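Putative Zn-dependent Alcohol Dehydrogenase (Rhodobacter sphaeroides, PDB 3IV6) binds S-adenosylmethionine through a Rossmann-like domain of class I methyltransferase topology and, despite its dehydrogenase name, is probably a methyltransferase of unknown substrate. Local coordinates at residues L133-L138 with G142-S147; D154-L159 with E214-D219; F180-A185 with E206-R211; V243-P246 with M252-Q255. One frame throughout, in Å; residues are numbered along the deposited sequence.

Interaction 1: L133-L138 with G142-S147; sequences LGMLSL and GTVRAS
M135, modelled as selenomethionine, lies across V144 at about a right angle, its SE 3.7 Å from V144 CG1. The valine fork takes up the root of the same side chain as well: M135 CB is 3.9 Å from V144 CG1 and 4.0 Å from V144 CG2. V144 holds CG1 opposite its backbone N (chi1 174°), which points that methyl at the selenium, while CG2 turns to the helix backbone, 3.8 Å from M135 O. Beyond CG the M135 chain runs extended, which carries its SE onward to within 4.4 Å of A146 CB. L136 starts out pointing away from the strand, yet its tip returns, CD2 reaching 4.1 Å from V144 CG2. Helix 125-139 and strand 143-149 are the last two members of a beta-alpha-beta unit begun by strand 113-117, in the Rossmann-like sheet of class I methyltransferases; the two short axes pass 8.2 Å apart at 143°. Alternation along the strand gives V144 and A146 to the helix and sends T143 and R145 to the other face, where R145 NH2 bonds the carbonyls of F39 and E41. On the helix side, the M135 side chain comes about 4 Å from that of I99, a residue that binds S-adenosylmethionine.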
loop_
_atom_site.group_PDB
_atom_site.type_symbol
_atom_site.label_atom_id
_atom_site.label_comp_id
_atom_site.label_asym_id
_atom_site.label_seq_id
_atom_site.Cartn_x
_atom_site.Cartn_y
_atom_site.Cartn_z
ATOM N N LEU A 133 9.609 -8.820 -1.744
ATOM C CA LEU A 133 9.790 -10.237 -2.100
ATOM C C LEU A 133 8.510 -10.886 -2.700
ATOM O O LEU A 133 8.562 -11.516 -3.745
ATOM C CB LEU A 133 10.289 -11.028 -0.885
ATOM C CG LEU A 133 10.992 -12.374 -1.116
ATOM C CD1 LEU A 133 12.006 -12.311 -2.259
ATOM C CD2 LEU A 133 11.674 -12.826 0.147
ATOM N N GLY A 134 7.369 -10.708 -2.047
ATOM C CA GLY A 134 6.127 -11.187 -2.586
ATOM C C GLY A 134 5.797 -10.623 -3.964
ATOM O O GLY A 134 5.286 -11.326 -4.828
HETATM N N MSE A 135 6.041 -9.343 -4.182
HETATM C CA MSE A 135 5.702 -8.753 -5.464
HETATM C C MSE A 135 6.605 -9.351 -6.562
HETATM O O MSE A 135 6.165 -9.669 -7.686
HETATM C CB MSE A 135 5.863 -7.244 -5.406
HETATM C CG MSE A 135 4.969 -6.527 -4.425
HETATM SE SE MSE A 135 5.471 -4.639 -4.109
HETATM C CE MSE A 135 4.608 -4.375 -2.378
ATOM N N LEU A 136 7.873 -9.497 -6.212
ATOM C CA LEU A 136 8.868 -10.081 -7.086
ATOM C C LEU A 136 8.546 -11.541 -7.388
ATOM O O LEU A 136 8.704 -12.031 -8.510
ATOM C CB LEU A 136 10.230 -9.961 -6.404
ATOM C CG LEU A 136 10.833 -8.570 -6.602
ATOM C CD1 LEU A 136 12.144 -8.448 -5.885
ATOM C CD2 LEU A 136 10.975 -8.326 -8.083
ATOM N N SER A 137 8.076 -12.229 -6.366
ATOM C CA SER A 137 7.669 -13.602 -6.494
ATOM C C SER A 137 6.502 -13.741 -7.473
ATOM O O SER A 137 6.460 -14.686 -8.253
ATOM C CB SER A 137 7.300 -14.139 -5.121
ATOM O OG SER A 137 6.823 -15.457 -5.202
ATOM N N LEU A 138 5.568 -12.797 -7.422
ATOM C CA LEU A 138 4.411 -12.815 -8.310
ATOM C C LEU A 138 4.832 -12.645 -9.766
ATOM O O LEU A 138 4.343 -13.349 -10.650
ATOM C CB LEU A 138 3.418 -11.719 -7.919
ATOM C CG LEU A 138 2.672 -11.921 -6.598
ATOM C CD1 LEU A 138 1.746 -10.746 -6.318
ATOM C CD2 LEU A 138 1.896 -13.229 -6.613
ATOM N N GLY A 142 8.880 -10.325 -14.470
ATOM C CA GLY A 142 8.097 -9.174 -14.880
ATOM C C GLY A 142 8.538 -7.897 -14.192
ATOM O O GLY A 142 9.626 -7.833 -13.619
ATOM N N THR A 143 7.688 -6.877 -14.247
ATOM C CA THR A 143 7.998 -5.587 -13.638
ATOM C C THR A 143 7.082 -5.301 -12.449
ATOM O O THR A 143 5.894 -5.617 -12.481
ATOM C CB THR A 143 7.886 -4.476 -14.705
ATOM O OG1 THR A 143 8.682 -4.845 -15.845
ATOM C CG2 THR A 143 8.324 -3.115 -14.146
ATOM N N VAL A 144 7.644 -4.743 -11.385
ATOM C CA VAL A 144 6.846 -4.291 -10.249
ATOM C C VAL A 144 6.875 -2.785 -10.286
ATOM O O VAL A 144 7.943 -2.183 -10.422
ATOM C CB VAL A 144 7.445 -4.770 -8.908
ATOM C CG1 VAL A 144 6.688 -4.170 -7.618
ATOM C CG2 VAL A 144 7.471 -6.283 -8.894
ATOM N N ARG A 145 5.697 -2.176 -10.192
ATOM C CA ARG A 145 5.603 -0.730 -10.050
ATOM C C ARG A 145 4.930 -0.414 -8.733
ATOM O O ARG A 145 3.759 -0.751 -8.485
ATOM C CB ARG A 145 4.862 -0.130 -11.237
ATOM C CG ARG A 145 5.568 -0.371 -12.587
ATOM C CD ARG A 145 4.760 0.165 -13.716
ATOM N NE ARG A 145 5.505 0.081 -14.964
ATOM C CZ ARG A 145 5.020 0.374 -16.175
ATOM N NH1 ARG A 145 5.821 0.260 -17.243
ATOM N NH2 ARG A 145 3.763 0.779 -16.331
ATOM N N ALA A 146 5.701 0.197 -7.850
ATOM C CA ALA A 146 5.215 0.475 -6.483
ATOM C C ALA A 146 5.495 1.920 -6.060
ATOM O O ALA A 146 6.643 2.334 -5.997
ATOM C CB ALA A 146 5.842 -0.508 -5.479
ATOM N N SER A 147 4.456 2.701 -5.804
ATOM C CA SER A 147 4.692 4.080 -5.404
ATOM C C SER A 147 4.763 4.157 -3.887
ATOM O O SER A 147 4.110 3.394 -3.209
ATOM C CB SER A 147 3.555 4.912 -5.864
ATOM O OG SER A 147 2.410 4.497 -5.150
#

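Interaction 2: D154-L159 with E214-D219; sequences DIDLKL and ETRFDD
A buried salt-bridge network of D156, R216 and E214 ties the start of helix 154-164 to the chain leaving strand 213-215. D156 and R216 reach for each other from opposite directions. The guanidinium meets the carboxylate side-on, using two nitrogens for two oxygens: R216 NE donates a hydrogen bond to D156 OD2 at 2.7 Å, and R216 NH2 one to D156 OD1 at 3.1 Å. The second bond is the straighter, at 162°, and lies in the guanidinium plane, whereas OD2 sits tilted from it; the two flat groups are 32° apart. Both oxygens use their syn lone pairs. A bend at chi2 (-23°) turns the R216 chain toward the aspartate, and the remaining nitrogen, NH1, bonds E214 OE1 at 3.1 Å, on the anti side but tilted out of the carboxylate plane. One arginine stands between two acids whose nearer oxygens, D156 OD1 and E214 OE1, are 6.9 Å apart. Further partners extend the network: Y153 N also bonds D156 OD2, while E214 holds R122 through OE1 and R211 through OE2. At its core is the bidentate, side-on arginine-carboxylate pair, here joining a helix to the chain just past the edge strand of a small antiparallel sheet.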
loop_
_atom_site.group_PDB
_atom_site.type_symbol
_atom_site.label_atom_id
_atom_site.label_comp_id
_atom_site.label_asym_id
_atom_site.label_seq_id
_atom_site.Cartn_x
_atom_site.Cartn_y
_atom_site.Cartn_z
ATOM N N ASP A 154 0.864 14.616 7.194
ATOM C CA ASP A 154 0.452 15.780 7.971
ATOM C C ASP A 154 0.160 15.358 9.401
ATOM O O ASP A 154 0.615 15.986 10.357
ATOM C CB ASP A 154 -0.778 16.446 7.354
ATOM C CG ASP A 154 -0.471 17.139 6.006
ATOM O OD1 ASP A 154 -1.453 17.397 5.264
ATOM O OD2 ASP A 154 0.723 17.423 5.691
ATOM N N ILE A 155 -0.574 14.267 9.550
ATOM C CA ILE A 155 -0.828 13.730 10.869
ATOM C C ILE A 155 0.449 13.423 11.654
ATOM O O ILE A 155 0.432 13.375 12.881
ATOM C CB ILE A 155 -1.683 12.460 10.853
ATOM C CG1 ILE A 155 -1.949 12.043 12.306
ATOM C CG2 ILE A 155 -0.955 11.354 10.143
ATOM C CD1 ILE A 155 -2.939 10.912 12.505
ATOM N N ASP A 156 1.553 13.196 10.968
ATOM C CA ASP A 156 2.757 12.820 11.688
ATOM C C ASP A 156 3.225 14.043 12.432
ATOM O O ASP A 156 3.608 13.964 13.601
ATOM C CB ASP A 156 3.864 12.317 10.744
ATOM C CG ASP A 156 3.569 10.927 10.152
ATOM O OD1 ASP A 156 2.651 10.256 10.684
ATOM O OD2 ASP A 156 4.253 10.521 9.162
ATOM N N LEU A 157 3.194 15.176 11.736
ATOM C CA LEU A 157 3.571 16.460 12.312
ATOM C C LEU A 157 2.723 16.816 13.598
ATOM O O LEU A 157 3.257 17.257 14.608
ATOM C CB LEU A 157 3.527 17.548 11.224
ATOM C CG LEU A 157 4.420 17.382 9.967
ATOM C CD1 LEU A 157 4.147 18.450 8.874
ATOM C CD2 LEU A 157 5.913 17.358 10.299
ATOM N N LYS A 158 1.416 16.596 13.577
ATOM C CA LYS A 158 0.652 16.742 14.795
ATOM C C LYS A 158 1.083 15.693 15.833
ATOM O O LYS A 158 1.142 15.995 17.020
ATOM C CB LYS A 158 -0.850 16.635 14.531
ATOM C CG LYS A 158 -1.362 17.577 13.445
ATOM C CD LYS A 158 -1.996 18.853 14.004
ATOM C CE LYS A 158 -0.942 19.809 14.563
ATOM N NZ LYS A 158 -1.562 21.099 15.011
ATOM N N LEU A 159 1.389 14.473 15.395
ATOM C CA LEU A 159 1.822 13.423 16.319
ATOM C C LEU A 159 3.114 13.772 17.075
ATOM O O LEU A 159 3.189 13.613 18.302
ATOM C CB LEU A 159 1.994 12.085 15.606
ATOM C CG LEU A 159 0.734 11.276 15.301
ATOM C CD1 LEU A 159 1.105 10.068 14.467
ATOM C CD2 LEU A 159 0.012 10.850 16.562
ATOM N N GLU A 214 3.479 1.661 11.615
ATOM C CA GLU A 214 3.801 2.066 10.229
ATOM C C GLU A 214 5.144 2.806 10.151
ATOM O O GLU A 214 5.442 3.669 10.969
ATOM C CB GLU A 214 2.672 2.891 9.591
ATOM C CG GLU A 214 1.491 2.034 9.097
ATOM C CD GLU A 214 0.368 2.862 8.493
ATOM O OE1 GLU A 214 0.524 4.099 8.489
ATOM O OE2 GLU A 214 -0.659 2.296 8.029
ATOM N N THR A 215 5.971 2.433 9.186
ATOM C CA THR A 215 7.270 3.071 9.029
ATOM C C THR A 215 7.227 4.210 7.997
ATOM O O THR A 215 6.533 4.105 7.001
ATOM C CB THR A 215 8.274 2.021 8.603
ATOM O OG1 THR A 215 8.340 1.006 9.619
ATOM C CG2 THR A 215 9.655 2.642 8.328
ATOM N N ARG A 216 7.934 5.314 8.244
ATOM C CA ARG A 216 7.972 6.388 7.251
ATOM C C ARG A 216 9.248 6.246 6.452
ATOM O O ARG A 216 10.279 5.855 6.990
ATOM C CB ARG A 216 7.865 7.791 7.849
ATOM C CG ARG A 216 6.520 8.173 8.527
ATOM C CD ARG A 216 5.345 7.364 8.061
ATOM N NE ARG A 216 4.080 7.861 8.629
ATOM C CZ ARG A 216 2.899 7.255 8.488
ATOM N NH1 ARG A 216 2.795 6.117 7.805
ATOM N NH2 ARG A 216 1.817 7.778 9.021
ATOM N N PHE A 217 9.159 6.526 5.156
ATOM C CA PHE A 217 10.302 6.330 4.281
ATOM C C PHE A 217 10.699 7.620 3.618
ATOM O O PHE A 217 9.851 8.435 3.277
ATOM C CB PHE A 217 10.022 5.278 3.194
ATOM C CG PHE A 217 9.645 3.919 3.724
ATOM C CD1 PHE A 217 10.610 2.934 3.901
ATOM C CD2 PHE A 217 8.314 3.609 4.003
ATOM C CE1 PHE A 217 10.259 1.638 4.384
ATOM C CE2 PHE A 217 7.952 2.350 4.470
ATOM C CZ PHE A 217 8.933 1.353 4.676
ATOM N N ASP A 218 12.006 7.783 3.465
ATOM C CA ASP A 218 12.614 8.769 2.575
ATOM C C ASP A 218 13.058 7.968 1.371
ATOM O O ASP A 218 13.085 6.742 1.420
ATOM C CB ASP A 218 13.869 9.402 3.198
ATOM C CG ASP A 218 13.556 10.404 4.309
ATOM O OD1 ASP A 218 12.432 10.972 4.347
ATOM O OD2 ASP A 218 14.472 10.627 5.141
ATOM N N ASP A 219 13.422 8.664 0.303
ATOM C CA ASP A 219 13.955 8.021 -0.872
ATOM C C ASP A 219 15.098 7.075 -0.520
ATOM O O ASP A 219 15.128 5.949 -0.988
ATOM C CB ASP A 219 14.410 9.067 -1.884
ATOM C CG ASP A 219 14.990 8.445 -3.152
ATOM O OD1 ASP A 219 14.272 7.678 -3.857
ATOM O OD2 ASP A 219 16.184 8.730 -3.431
#

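Interaction 3: F180-A185 with E206-R211; sequences FHFREA and EWYRRR
The backbones draw closest at R183 and R209, whose CA atoms are 4.3 Å apart, where the turn after strand 179-181 meets helix 201-210. A water accepts from R183 N at 2.9 Å and lies 2.9 Å from R209 O, bridging the two. Next to this bridge F182 and Y208 form a T-shaped pair, with ring centres 5.0 Å apart and planes at 82°. Y208 points its edge at the face of F182, CD1 over the ring centre and 3.8 Å from F182 CG. F182 CG stands beside the backbone N, opposite the carbonyl carbon (chi1 -51°), which brings CD2 to 3.5 Å from Y208 O. This pair joins the helix to the chain leaving the central strand of a small antiparallel sheet set apart from the main S-adenosylmethionine-binding sheet. R211 NH1 lies over one face of Y208, near the rim; R211 NE forms a salt bridge with E214 OE2. Toward the more exposed end the R183 chain runs over one face of the R209 guanidinium, their guanidinium planes 37° and NH2 atoms 4.2 Å apart. This closeness of like charges is probably eased by E206, whose OE1 takes R209 NE at 3.2 Å and OE2 R210 NE.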
loop_
_atom_site.group_PDB
_atom_site.type_symbol
_atom_site.label_atom_id
_atom_site.label_comp_id
_atom_site.label_asym_id
_atom_site.label_seq_id
_atom_site.Cartn_x
_atom_site.Cartn_y
_atom_site.Cartn_z
ATOM N N PHE A 180 5.861 4.648 13.536
ATOM C CA PHE A 180 4.825 5.046 14.471
ATOM C C PHE A 180 3.972 3.867 14.935
ATOM O O PHE A 180 3.643 2.986 14.141
ATOM C CB PHE A 180 3.914 6.056 13.819
ATOM C CG PHE A 180 4.501 7.429 13.718
ATOM C CD1 PHE A 180 4.547 8.263 14.822
ATOM C CD2 PHE A 180 4.955 7.903 12.507
ATOM C CE1 PHE A 180 5.059 9.526 14.724
ATOM C CE2 PHE A 180 5.483 9.172 12.408
ATOM C CZ PHE A 180 5.532 9.982 13.518
ATOM N N HIS A 181 3.645 3.839 16.231
ATOM C CA HIS A 181 2.603 2.939 16.753
ATOM C C HIS A 181 1.377 3.715 17.205
ATOM O O HIS A 181 1.383 4.287 18.287
ATOM C CB HIS A 181 3.093 2.123 17.931
ATOM C CG HIS A 181 2.302 0.879 18.130
ATOM N ND1 HIS A 181 2.781 -0.215 18.823
ATOM C CD2 HIS A 181 1.078 0.528 17.669
ATOM C CE1 HIS A 181 1.872 -1.174 18.799
ATOM N NE2 HIS A 181 0.834 -0.754 18.096
ATOM N N PHE A 182 0.328 3.762 16.402
ATOM C CA PHE A 182 -0.728 4.734 16.696
ATOM C C PHE A 182 -1.540 4.424 17.972
ATOM O O PHE A 182 -1.808 5.304 18.802
ATOM C CB PHE A 182 -1.646 4.878 15.482
ATOM C CG PHE A 182 -0.915 5.145 14.220
ATOM C CD1 PHE A 182 -0.264 6.369 14.020
ATOM C CD2 PHE A 182 -0.856 4.169 13.233
ATOM C CE1 PHE A 182 0.430 6.629 12.840
ATOM C CE2 PHE A 182 -0.161 4.399 12.065
ATOM C CZ PHE A 182 0.486 5.649 11.858
ATOM N N ARG A 183 -1.932 3.161 18.101
ATOM C CA ARG A 183 -2.694 2.657 19.229
ATOM C C ARG A 183 -1.942 2.815 20.545
ATOM O O ARG A 183 -2.409 2.353 21.573
ATOM C CB ARG A 183 -2.982 1.171 18.995
ATOM C CG ARG A 183 -3.840 0.488 20.035
ATOM C CD ARG A 183 -4.038 -0.965 19.674
ATOM N NE ARG A 183 -5.199 -1.528 20.343
ATOM C CZ ARG A 183 -5.238 -1.820 21.645
ATOM N NH1 ARG A 183 -4.171 -1.588 22.410
ATOM N NH2 ARG A 183 -6.343 -2.341 22.182
ATOM N N GLU A 184 -0.785 3.466 20.497
ATOM C CA GLU A 184 0.090 3.561 21.659
ATOM C C GLU A 184 0.482 5.008 21.937
ATOM O O GLU A 184 1.156 5.300 22.925
ATOM C CB GLU A 184 1.343 2.706 21.457
ATOM C CG GLU A 184 1.113 1.215 21.635
ATOM C CD GLU A 184 1.375 0.750 23.054
ATOM O OE1 GLU A 184 1.172 1.551 23.990
ATOM O OE2 GLU A 184 1.784 -0.417 23.232
ATOM N N ALA A 185 0.056 5.910 21.059
ATOM C CA ALA A 185 -0.008 7.330 21.388
ATOM C C ALA A 185 -1.247 7.647 22.220
ATOM O O ALA A 185 -1.362 8.733 22.789
ATOM C CB ALA A 185 0.013 8.169 20.121
ATOM N N GLU A 206 -10.389 4.656 14.924
ATOM C CA GLU A 206 -10.364 3.201 15.007
ATOM C C GLU A 206 -9.487 2.578 13.924
ATOM O O GLU A 206 -8.667 1.693 14.196
ATOM C CB GLU A 206 -11.780 2.618 14.995
ATOM C CG GLU A 206 -11.857 1.110 15.352
ATOM C CD GLU A 206 -11.248 0.781 16.730
ATOM O OE1 GLU A 206 -11.162 1.698 17.605
ATOM O OE2 GLU A 206 -10.854 -0.394 16.925
ATOM N N TRP A 207 -9.658 3.058 12.692
ATOM C CA TRP A 207 -8.793 2.705 11.572
ATOM C C TRP A 207 -7.307 2.869 11.908
ATOM O O TRP A 207 -6.487 1.996 11.643
ATOM C CB TRP A 207 -9.142 3.655 10.470
ATOM C CG TRP A 207 -8.550 3.376 9.158
ATOM C CD1 TRP A 207 -8.435 2.169 8.544
ATOM C CD2 TRP A 207 -8.031 4.343 8.261
ATOM N NE1 TRP A 207 -7.851 2.328 7.317
ATOM C CE2 TRP A 207 -7.599 3.659 7.119
ATOM C CE3 TRP A 207 -7.884 5.731 8.318
ATOM C CZ2 TRP A 207 -7.034 4.311 6.034
ATOM C CZ3 TRP A 207 -7.316 6.384 7.232
ATOM C CH2 TRP A 207 -6.896 5.672 6.112
ATOM N N TYR A 208 -6.959 4.008 12.486
ATOM C CA TYR A 208 -5.580 4.232 12.890
ATOM C C TYR A 208 -5.114 3.237 13.952
ATOM O O TYR A 208 -4.024 2.695 13.844
ATOM C CB TYR A 208 -5.366 5.689 13.342
ATOM C CG TYR A 208 -4.877 6.556 12.207
ATOM C CD1 TYR A 208 -3.538 6.521 11.811
ATOM C CD2 TYR A 208 -5.750 7.364 11.481
ATOM C CE1 TYR A 208 -3.075 7.275 10.759
ATOM C CE2 TYR A 208 -5.291 8.129 10.398
ATOM C CZ TYR A 208 -3.949 8.078 10.049
ATOM O OH TYR A 208 -3.462 8.826 8.986
ATOM N N ARG A 209 -5.945 3.010 14.965
ATOM C CA ARG A 209 -5.584 2.128 16.069
ATOM C C ARG A 209 -5.408 0.691 15.590
ATOM O O ARG A 209 -4.548 -0.037 16.086
ATOM C CB ARG A 209 -6.645 2.189 17.170
ATOM C CG ARG A 209 -6.540 3.412 18.065
ATOM C CD ARG A 209 -7.822 3.633 18.852
ATOM N NE ARG A 209 -8.444 2.373 19.247
ATOM C CZ ARG A 209 -8.271 1.793 20.431
ATOM N NH1 ARG A 209 -7.490 2.360 21.341
ATOM N NH2 ARG A 209 -8.876 0.646 20.705
ATOM N N ARG A 210 -6.226 0.290 14.624
ATOM C CA ARG A 210 -6.184 -1.071 14.098
ATOM C C ARG A 210 -5.042 -1.241 13.102
ATOM O O ARG A 210 -4.714 -2.359 12.705
ATOM C CB ARG A 210 -7.517 -1.432 13.439
ATOM C CG ARG A 210 -8.714 -1.342 14.370
ATOM C CD ARG A 210 -9.927 -2.044 13.779
ATOM N NE ARG A 210 -11.026 -2.135 14.735
ATOM C CZ ARG A 210 -12.228 -2.623 14.447
ATOM N NH1 ARG A 210 -12.490 -3.066 13.225
ATOM N NH2 ARG A 210 -13.168 -2.668 15.381
ATOM N N ARG A 211 -4.441 -0.126 12.701
ATOM C CA ARG A 211 -3.482 -0.124 11.604
ATOM C C ARG A 211 -2.098 -0.551 12.080
ATOM O O ARG A 211 -1.236 -0.906 11.276
ATOM C CB ARG A 211 -3.411 1.260 10.955
ATOM C CG ARG A 211 -4.008 1.322 9.558
ATOM C CD ARG A 211 -4.381 2.747 9.181
ATOM N NE ARG A 211 -3.213 3.537 8.803
ATOM C CZ ARG A 211 -3.268 4.668 8.108
ATOM N NH1 ARG A 211 -4.440 5.146 7.710
ATOM N NH2 ARG A 211 -2.153 5.320 7.809
HETATM O O HOH W 1 -2.020 1.364 15.843
#

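Interaction 4: V243-P246 with M252-Q255; sequences VELP and MLYQ
The carbonyl oxygen of V243 has two visitors from the neighbouring strand. The amide of L253 gives it an almost straight hydrogen bond, L253 N to V243 O at 2.8 Å and 177°, although the donor is tilted 30° from the carbonyl plane. M252 adds a weaker CA-H...O contact, its CA 3.5 Å from V243 O. The return bond, V243 N to L253 O, is equally short at 2.8 Å but more bent (156°), and its donor lies in the carbonyl plane. V243 and L253 are therefore a hydrogen-bonded antiparallel pair, and E244 and M252 the non-hydrogen-bonded pair after it, with CA atoms 4.4 Å apart. These residues lie near the turn of the hairpin formed by strands 237-244 and 251-258; the second is the reversed strand inserted between 143-149 and 237-244, as in class I methyltransferases. Strand 237-244 lies at the sheet's margin, and strand 251-258 is bonded through M252 and Y254 to V148 and A146. On the face of E244 and M252, the selenomethionine bends at its second and third torsions and folds over the neighbouring backbone, SE 3.8 Å from E244 N; Y254, also on this side, bonds D219 through its hydroxyl. On the side of V243 and L253, L245 CD2 touches L253 CB at 4.1 Å, and L253 continues onto I38 and F39 of helix 33-39.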
loop_
_atom_site.group_PDB
_atom_site.type_symbol
_atom_site.label_atom_id
_atom_site.label_comp_id
_atom_site.label_asym_id
_atom_site.label_seq_id
_atom_site.Cartn_x
_atom_site.Cartn_y
_atom_site.Cartn_z
ATOM N N VAL A 243 10.148 7.693 -10.386
ATOM C CA VAL A 243 9.628 8.964 -10.838
ATOM C C VAL A 243 8.743 9.704 -9.811
ATOM O O VAL A 243 7.848 9.118 -9.229
ATOM C CB VAL A 243 8.845 8.723 -12.123
ATOM C CG1 VAL A 243 8.332 10.023 -12.686
ATOM C CG2 VAL A 243 9.758 8.060 -13.074
ATOM N N GLU A 244 9.020 10.989 -9.613
ATOM C CA GLU A 244 8.218 11.815 -8.717
ATOM C C GLU A 244 6.863 12.144 -9.334
ATOM O O GLU A 244 6.789 12.762 -10.397
ATOM C CB GLU A 244 8.964 13.104 -8.367
ATOM C CG GLU A 244 9.306 13.970 -9.568
ATOM C CD GLU A 244 9.979 15.271 -9.176
ATOM O OE1 GLU A 244 10.810 15.772 -9.963
ATOM O OE2 GLU A 244 9.676 15.791 -8.082
ATOM N N LEU A 245 5.795 11.728 -8.662
ATOM C CA LEU A 245 4.461 11.759 -9.250
ATOM C C LEU A 245 3.874 13.166 -9.209
ATOM O O LEU A 245 4.136 13.932 -8.283
ATOM C CB LEU A 245 3.534 10.781 -8.524
ATOM C CG LEU A 245 3.753 9.296 -8.816
ATOM C CD1 LEU A 245 2.725 8.447 -8.085
ATOM C CD2 LEU A 245 3.707 9.030 -10.314
ATOM N N PRO A 246 3.077 13.498 -10.220
ATOM C CA PRO A 246 2.631 14.880 -10.428
ATOM C C PRO A 246 1.711 15.352 -9.307
ATOM O O PRO A 246 1.955 16.400 -8.709
ATOM C CB PRO A 246 1.856 14.798 -11.744
ATOM C CG PRO A 246 1.356 13.398 -11.793
ATOM C CD PRO A 246 2.421 12.558 -11.146
HETATM N N MSE A 252 6.976 9.066 -4.750
HETATM C CA MSE A 252 7.845 8.503 -5.777
HETATM C C MSE A 252 7.359 7.127 -6.217
HETATM O O MSE A 252 7.064 6.267 -5.386
HETATM C CB MSE A 252 9.285 8.414 -5.269
HETATM C CG MSE A 252 10.289 7.976 -6.324
HETATM SE SE MSE A 252 11.307 9.469 -7.059
HETATM C CE MSE A 252 11.979 10.227 -5.394
ATOM N N LEU A 253 7.277 6.925 -7.528
ATOM C CA LEU A 253 6.938 5.620 -8.083
ATOM C C LEU A 253 8.189 4.865 -8.521
ATOM O O LEU A 253 9.039 5.408 -9.225
ATOM C CB LEU A 253 5.977 5.774 -9.264
ATOM C CG LEU A 253 5.726 4.518 -10.101
ATOM C CD1 LEU A 253 5.285 3.361 -9.217
ATOM C CD2 LEU A 253 4.695 4.793 -11.185
ATOM N N TYR A 254 8.293 3.609 -8.099
ATOM C CA TYR A 254 9.524 2.834 -8.284
ATOM C C TYR A 254 9.220 1.628 -9.099
ATOM O O TYR A 254 8.329 0.857 -8.728
ATOM C CB TYR A 254 10.081 2.304 -6.955
ATOM C CG TYR A 254 10.467 3.383 -6.021
ATOM C CD1 TYR A 254 11.802 3.753 -5.878
ATOM C CD2 TYR A 254 9.499 4.070 -5.297
ATOM C CE1 TYR A 254 12.176 4.766 -5.019
ATOM C CE2 TYR A 254 9.859 5.108 -4.418
ATOM C CZ TYR A 254 11.211 5.454 -4.290
ATOM O OH TYR A 254 11.613 6.474 -3.462
ATOM N N GLN A 255 9.987 1.453 -10.175
ATOM C CA GLN A 255 9.839 0.316 -11.076
ATOM C C GLN A 255 11.073 -0.550 -10.911
ATOM O O GLN A 255 12.204 -0.086 -11.059
ATOM C CB GLN A 255 9.668 0.800 -12.517
ATOM C CG GLN A 255 9.788 -0.293 -13.573
ATOM C CD GLN A 255 9.421 0.212 -14.953
ATOM O OE1 GLN A 255 8.450 0.945 -15.111
ATOM N NE2 GLN A 255 10.203 -0.173 -15.963
#

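Interactions 1 and 4 belong to the main sheet and meet within it, since strands 143-149 and 251-258 are neighbours bonded backbone to backbone. Interactions 2 and 3 belong to the smaller antiparallel sheet, interaction 3 nested along the chain within the loop that interaction 2 closes, and they share F180 and E214 as points of contact. Chemistry follows place: interaction 1 is buried and purely apolar, interaction 2 is buried but ionic, interaction 3 grades from an aromatic interior to a more exposed, arginine-rich part with a bridging water, and the partly buried interaction 4 rests on backbone bonds. A hydrogen bond between the Y254 hydroxyl and D219 OD1 connects the chain leaving the small sheet to the main-sheet hairpin.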